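Local coordinates for protein NUDIX hydrolase (Alicyclobacillus acidocaldarius subsp. acidocaldarius, PDB 3QSJ) that probably hydrolyses phosphorus-containing anhydrides, as a calcium-binding member of the Nudix family whose likely cofactors are magnesium or manganese, at residues E25-R30 and E85-L90; R141-T144 and V150-D153. All blocks are in the same frame, centred on the assembly; numbering follows the deposited sequence. Where two conformers were deposited one is given.

Contact 1: residues E25-R30 and E85-L90. With CA (calcium ion), chain B.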
loop_
_atom_site.group_PDB
_atom_site.type_symbol
_atom_site.label_atom_id
_atom_site.label_comp_id
_atom_site.label_asym_id
_atom_site.label_seq_id
_atom_site.Cartn_x
_atom_site.Cartn_y
_atom_site.Cartn_z
ATOM N N GLU A 25 -7.398 -6.718 -10.836
ATOM C CA GLU A 25 -6.237 -5.924 -11.213
ATOM C C GLU A 25 -5.746 -5.247 -9.963
ATOM O O GLU A 25 -6.540 -4.996 -9.066
ATOM C CB GLU A 25 -6.614 -4.871 -12.265
ATOM C CG GLU A 25 -6.958 -5.591 -13.547
ATOM C CD GLU A 25 -7.555 -4.772 -14.657
ATOM O OE1 GLU A 25 -7.731 -3.540 -14.472
ATOM O OE2 GLU A 25 -7.818 -5.372 -15.733
ATOM N N VAL A 26 -4.455 -4.880 -9.928
ATOM C CA VAL A 26 -3.815 -4.350 -8.703
ATOM C C VAL A 26 -2.792 -3.290 -9.091
ATOM O O VAL A 26 -2.227 -3.394 -10.185
ATOM C CB VAL A 26 -3.179 -5.543 -7.917
ATOM C CG1 VAL A 26 -2.114 -6.312 -8.747
ATOM C CG2 VAL A 26 -2.634 -5.096 -6.558
ATOM N N LEU A 27 -2.518 -2.305 -8.204
ATOM C CA LEU A 27 -1.540 -1.282 -8.487
ATOM C C LEU A 27 -0.180 -1.807 -8.045
ATOM O O LEU A 27 0.033 -2.187 -6.866
ATOM C CB LEU A 27 -1.852 0.011 -7.711
ATOM C CG LEU A 27 -2.916 0.913 -8.299
ATOM C CD1 LEU A 27 -3.168 2.078 -7.355
ATOM C CD2 LEU A 27 -2.445 1.483 -9.677
ATOM N N VAL A 28 0.741 -1.806 -8.962
ATOM C CA VAL A 28 2.091 -2.212 -8.596
ATOM C C VAL A 28 3.012 -1.119 -9.021
ATOM O O VAL A 28 2.665 -0.302 -9.890
ATOM C CB VAL A 28 2.511 -3.586 -9.186
ATOM C CG1 VAL A 28 1.726 -4.732 -8.541
ATOM C CG2 VAL A 28 2.376 -3.612 -10.712
ATOM N N VAL A 29 4.208 -1.118 -8.439
ATOM C CA VAL A 29 5.258 -0.157 -8.805
ATOM C C VAL A 29 6.575 -0.900 -9.027
ATOM O O VAL A 29 6.741 -2.015 -8.528
ATOM C CB VAL A 29 5.419 0.933 -7.732
ATOM C CG1 VAL A 29 4.083 1.716 -7.560
ATOM C CG2 VAL A 29 5.896 0.339 -6.395
ATOM N N ARG A 30 7.519 -0.297 -9.771
ATOM C CA ARG A 30 8.832 -0.934 -9.889
ATOM C C ARG A 30 9.904 0.045 -9.440
ATOM O O ARG A 30 9.919 1.179 -9.892
ATOM C CB ARG A 30 9.101 -1.389 -11.337
ATOM C CG ARG A 30 10.526 -1.991 -11.441
ATOM C CD ARG A 30 10.797 -2.589 -12.800
ATOM N NE ARG A 30 10.720 -1.597 -13.872
ATOM C CZ ARG A 30 10.835 -1.931 -15.147
ATOM N NH1 ARG A 30 11.096 -3.185 -15.488
ATOM N NH2 ARG A 30 10.701 -1.014 -16.092
ATOM N N GLU A 85 2.285 9.063 -1.361
ATOM C CA GLU A 85 3.598 9.555 -1.799
ATOM C C GLU A 85 3.994 8.953 -3.129
ATOM O O GLU A 85 4.557 9.641 -3.955
ATOM C CB GLU A 85 4.687 9.170 -0.776
ATOM C CG GLU A 85 4.529 9.874 0.564
ATOM C CD GLU A 85 5.501 9.368 1.614
ATOM O OE1 GLU A 85 6.384 8.558 1.257
ATOM O OE2 GLU A 85 5.370 9.761 2.794
ATOM N N GLU A 86 3.740 7.646 -3.307
ATOM C CA GLU A 86 4.239 6.926 -4.472
ATOM C C GLU A 86 3.406 7.106 -5.722
ATOM O O GLU A 86 3.980 7.267 -6.807
ATOM C CB GLU A 86 4.366 5.433 -4.075
ATOM C CG GLU A 86 5.516 5.209 -3.122
ATOM C CD GLU A 86 5.676 3.744 -2.789
ATOM O OE1 GLU A 86 5.663 2.916 -3.727
ATOM O OE2 GLU A 86 5.888 3.443 -1.594
ATOM N N ILE A 87 2.083 7.098 -5.587
ATOM C CA ILE A 87 1.211 7.156 -6.775
ATOM C C ILE A 87 0.253 8.336 -6.840
ATOM O O ILE A 87 -0.534 8.421 -7.798
ATOM C CB ILE A 87 0.521 5.781 -7.022
ATOM C CG1 ILE A 87 -0.376 5.422 -5.825
ATOM C CG2 ILE A 87 1.591 4.673 -7.286
ATOM C CD1 ILE A 87 -1.857 5.370 -5.986
ATOM N N GLY A 88 0.333 9.249 -5.867
ATOM C CA GLY A 88 -0.417 10.513 -5.952
ATOM C C GLY A 88 -1.908 10.451 -5.676
ATOM O O GLY A 88 -2.662 11.345 -6.105
ATOM N N TRP A 89 -2.367 9.364 -5.060
ATOM C CA TRP A 89 -3.791 9.271 -4.687
ATOM C C TRP A 89 -3.854 9.040 -3.167
ATOM O O TRP A 89 -3.148 8.151 -2.639
ATOM C CB TRP A 89 -4.512 8.102 -5.400
ATOM C CG TRP A 89 -4.682 8.332 -6.891
ATOM C CD1 TRP A 89 -3.765 8.069 -7.866
ATOM C CD2 TRP A 89 -5.850 8.824 -7.568
ATOM N NE1 TRP A 89 -4.241 8.473 -9.094
ATOM C CE2 TRP A 89 -5.517 8.946 -8.941
ATOM C CE3 TRP A 89 -7.102 9.288 -7.133
ATOM C CZ2 TRP A 89 -6.432 9.419 -9.898
ATOM C CZ3 TRP A 89 -8.021 9.697 -8.081
ATOM C CH2 TRP A 89 -7.696 9.726 -9.448
ATOM N N LEU A 90 -4.766 9.760 -2.501
ATOM C CA LEU A 90 -5.053 9.525 -1.082
ATOM C C LEU A 90 -6.271 8.724 -1.055
ATOM O O LEU A 90 -7.350 9.204 -1.471
ATOM C CB LEU A 90 -5.335 10.813 -0.283
ATOM C CG LEU A 90 -4.168 11.476 0.375
ATOM C CD1 LEU A 90 -4.530 12.892 0.848
ATOM C CD2 LEU A 90 -3.608 10.633 1.516
HETATM CA CA CA B . 7.545 3.982 -0.171
HETATM O O HOH W 1 7.284 6.429 -0.495
HETATM O O HOH W 2 9.453 4.215 1.140
#

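Contact 2: residues R141-T144 and V150-D153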
loop_
_atom_site.group_PDB
_atom_site.type_symbol
_atom_site.label_atom_id
_atom_site.label_comp_id
_atom_site.label_asym_id
_atom_site.label_seq_id
_atom_site.Cartn_x
_atom_site.Cartn_y
_atom_site.Cartn_z
ATOM N N ARG A 141 1.034 -10.393 7.706
ATOM C CA ARG A 141 2.166 -9.763 8.381
ATOM C C ARG A 141 3.357 -10.649 8.091
ATOM O O ARG A 141 3.257 -11.881 8.223
ATOM C CB ARG A 141 1.920 -9.664 9.881
ATOM C CG ARG A 141 3.046 -8.986 10.647
ATOM C CD ARG A 141 2.747 -9.045 12.153
ATOM N NE ARG A 141 3.859 -8.435 12.901
ATOM C CZ ARG A 141 3.852 -8.163 14.200
ATOM N NH1 ARG A 141 2.817 -8.532 14.964
ATOM N NH2 ARG A 141 4.891 -7.529 14.759
ATOM N N PHE A 142 4.435 -10.034 7.596
ATOM C CA PHE A 142 5.610 -10.824 7.204
ATOM C C PHE A 142 6.866 -10.204 7.731
ATOM O O PHE A 142 7.143 -9.021 7.497
ATOM C CB PHE A 142 5.674 -10.957 5.673
ATOM C CG PHE A 142 4.531 -11.780 5.155
ATOM C CD1 PHE A 142 4.446 -13.140 5.444
ATOM C CD2 PHE A 142 3.480 -11.183 4.474
ATOM C CE1 PHE A 142 3.335 -13.883 5.064
ATOM C CE2 PHE A 142 2.389 -11.948 4.045
ATOM C CZ PHE A 142 2.336 -13.291 4.346
ATOM N N VAL A 143 7.710 -11.046 8.352
ATOM C CA VAL A 143 8.975 -10.561 8.845
ATOM C C VAL A 143 10.061 -11.164 7.926
ATOM O O VAL A 143 10.124 -12.401 7.712
ATOM C CB VAL A 143 9.207 -10.986 10.340
ATOM C CG1 VAL A 143 10.561 -10.460 10.852
ATOM C CG2 VAL A 143 8.068 -10.541 11.251
ATOM N N THR A 144 10.961 -10.299 7.428
ATOM C CA THR A 144 12.028 -10.801 6.584
ATOM C C THR A 144 12.794 -11.860 7.391
ATOM O O THR A 144 13.082 -11.632 8.570
ATOM C CB THR A 144 12.955 -9.639 6.221
ATOM O OG1 THR A 144 12.140 -8.529 5.826
ATOM C CG2 THR A 144 13.980 -10.038 5.130
ATOM N N VAL A 150 18.995 -6.909 5.552
ATOM C CA VAL A 150 18.060 -5.787 5.756
ATOM C C VAL A 150 16.734 -6.460 6.025
ATOM O O VAL A 150 16.330 -7.340 5.251
ATOM C CB VAL A 150 18.001 -4.776 4.573
ATOM C CG1 VAL A 150 16.879 -3.752 4.770
ATOM C CG2 VAL A 150 19.342 -4.076 4.350
ATOM N N ARG A 151 16.082 -6.130 7.192
ATOM C CA ARG A 151 14.871 -6.821 7.580
ATOM C C ARG A 151 13.750 -5.859 7.923
ATOM O O ARG A 151 14.012 -4.773 8.462
ATOM C CB ARG A 151 15.124 -7.736 8.816
ATOM C CG ARG A 151 16.235 -8.793 8.623
ATOM C CD ARG A 151 16.353 -9.558 9.920
ATOM N NE ARG A 151 15.236 -10.484 10.090
ATOM C CZ ARG A 151 14.925 -11.116 11.213
ATOM N NH1 ARG A 151 15.656 -10.933 12.318
ATOM N NH2 ARG A 151 13.924 -11.977 11.233
ATOM N N PHE A 152 12.502 -6.244 7.568
ATOM C CA PHE A 152 11.311 -5.494 7.862
ATOM C C PHE A 152 10.322 -6.388 8.544
ATOM O O PHE A 152 10.282 -7.602 8.280
ATOM C CB PHE A 152 10.608 -4.975 6.588
ATOM C CG PHE A 152 11.455 -4.020 5.800
ATOM C CD1 PHE A 152 11.540 -2.674 6.170
ATOM C CD2 PHE A 152 12.293 -4.487 4.791
ATOM C CE1 PHE A 152 12.442 -1.810 5.533
ATOM C CE2 PHE A 152 13.153 -3.609 4.116
ATOM C CZ PHE A 152 13.206 -2.279 4.488
ATOM N N ASP A 153 9.408 -5.758 9.270
ATOM C CA ASP A 153 8.271 -6.503 9.826
ATOM C C ASP A 153 7.116 -5.765 9.206
ATOM O O ASP A 153 6.795 -4.640 9.628
ATOM C CB ASP A 153 8.288 -6.358 11.338
ATOM C CG ASP A 153 7.161 -7.050 12.057
ATOM O OD1 ASP A 153 6.167 -7.397 11.410
ATOM O OD2 ASP A 153 7.281 -7.244 13.270
#

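Contact 1: residues E25-R30 and E85-L90
Val29 and Ile87 meet branch to branch at about a right angle, with Val29 CG1 3.9 Å from Ile87 CG2. The other arm of Ile87 serves the second apolar pair: its CG1 lies between the backbone N and the carbonyl carbon (chi1 62°), which carries CD1 over to Leu27, where Ile87 CD1 stops 3.8 Å from Leu27 CD1. One isoleucine thus spans two strand residues that point to the same side of the sheet, and no hydrogen bond joins the segments. Val29 divides its methyls in a similar way, since its CG2 rests 3.7 Å from Glu86 OE1. The other carboxylate oxygen, Glu86 OE2, binds the calcium ion at 2.2 Å, completing with Gly46 and Glu82 the protein part of the metal site, in keeping with the Nudix box, whose REUXEEXGU end falls here. Glu85 takes a second-shell part: a calcium-bound water donates to Glu85 OE1 at 2.9 Å. The helix runs to Ile87, and Gly88 leaves it with positive phi. Helix 72-87 lies with its C-terminal turn against strand 24-31, whose backbone is bonded to strands 7-18, 42-48 and 174-181; Leu174 and Pro45 touch Glu86, and Trp179 packs on Leu27.

Contact 2: residues R141-T144 and V150-D153
Arg141 lays the NE side of its guanidinium along the carboxylate of Asp153, the two planes only 21° apart. Two nitrogens each take one oxygen: Arg141 NE reaches Asp153 OD1 at 2.9 Å, on the syn lone pair, and Arg141 NH2 reaches Asp153 OD2 at 2.8 Å, also from the syn side but tilted out of the carboxylate plane. The arginine is extended from CG to NE, with CG turned opposite the backbone N (chi1 -179°), an outstretched form that carries the guanidinium across to the neighbouring strand. An alanine here would remove both donors and is likely to leave the buried Asp153 carboxylate without its mate across the hairpin. Beside this bridge, Val143 CG2 lies 3.7 Å from Asp153 OD1; Val143 and Asp153 form an antiparallel non-hydrogen-bonded pair with side chains on one face. The segments are the facing ends of the beta hairpin of strands 137-143 and 151-160, and the latter continues the sheet to strand 7-18, where Arg8 and Ala10 bond to the backbone of Asp153. Just past the strand end, Thr144 bonds through its N, OG1 and O. Its N donates to Phe152 O, while Thr144 OG1 accepts from Phe152 N at 2.9 Å in a nearly straight bond of 169°. Arg151, bent at its third torsion, brings NE and NH2 to a single acceptor: Arg151 NH2 is 2.8 Å from Thr144 O, and NE 2.9 Å from that same Thr144 O. The oxygen lies in the guanidinium plane, with NH2 nearly in line with the carbonyl bond and NE above the carbonyl plane. The Phe152 ring leads away from Thr144 to Phe37.

In the fold
Contact 1 is buried near the centre of the molecule, whereas contact 2 lies at the surface, its centre about 15 Å from that of the chain. Their centres are about 21 Å apart, yet both reach the same mixed sheet: strand 7-18 pairs with strand 24-31 of the first and with strand 151-160 of the second. Contact 1 sets a helix on a sheet through methyl groups and turns polar only at its calcium end. Contact 2 joins neighbouring strands and relies on one backbone bond, a threonine hydroxyl, a salt bridge and a second arginine bound to a carbonyl. The side chain of Phe152 nevertheless lies about 9 Å from the calcium ion.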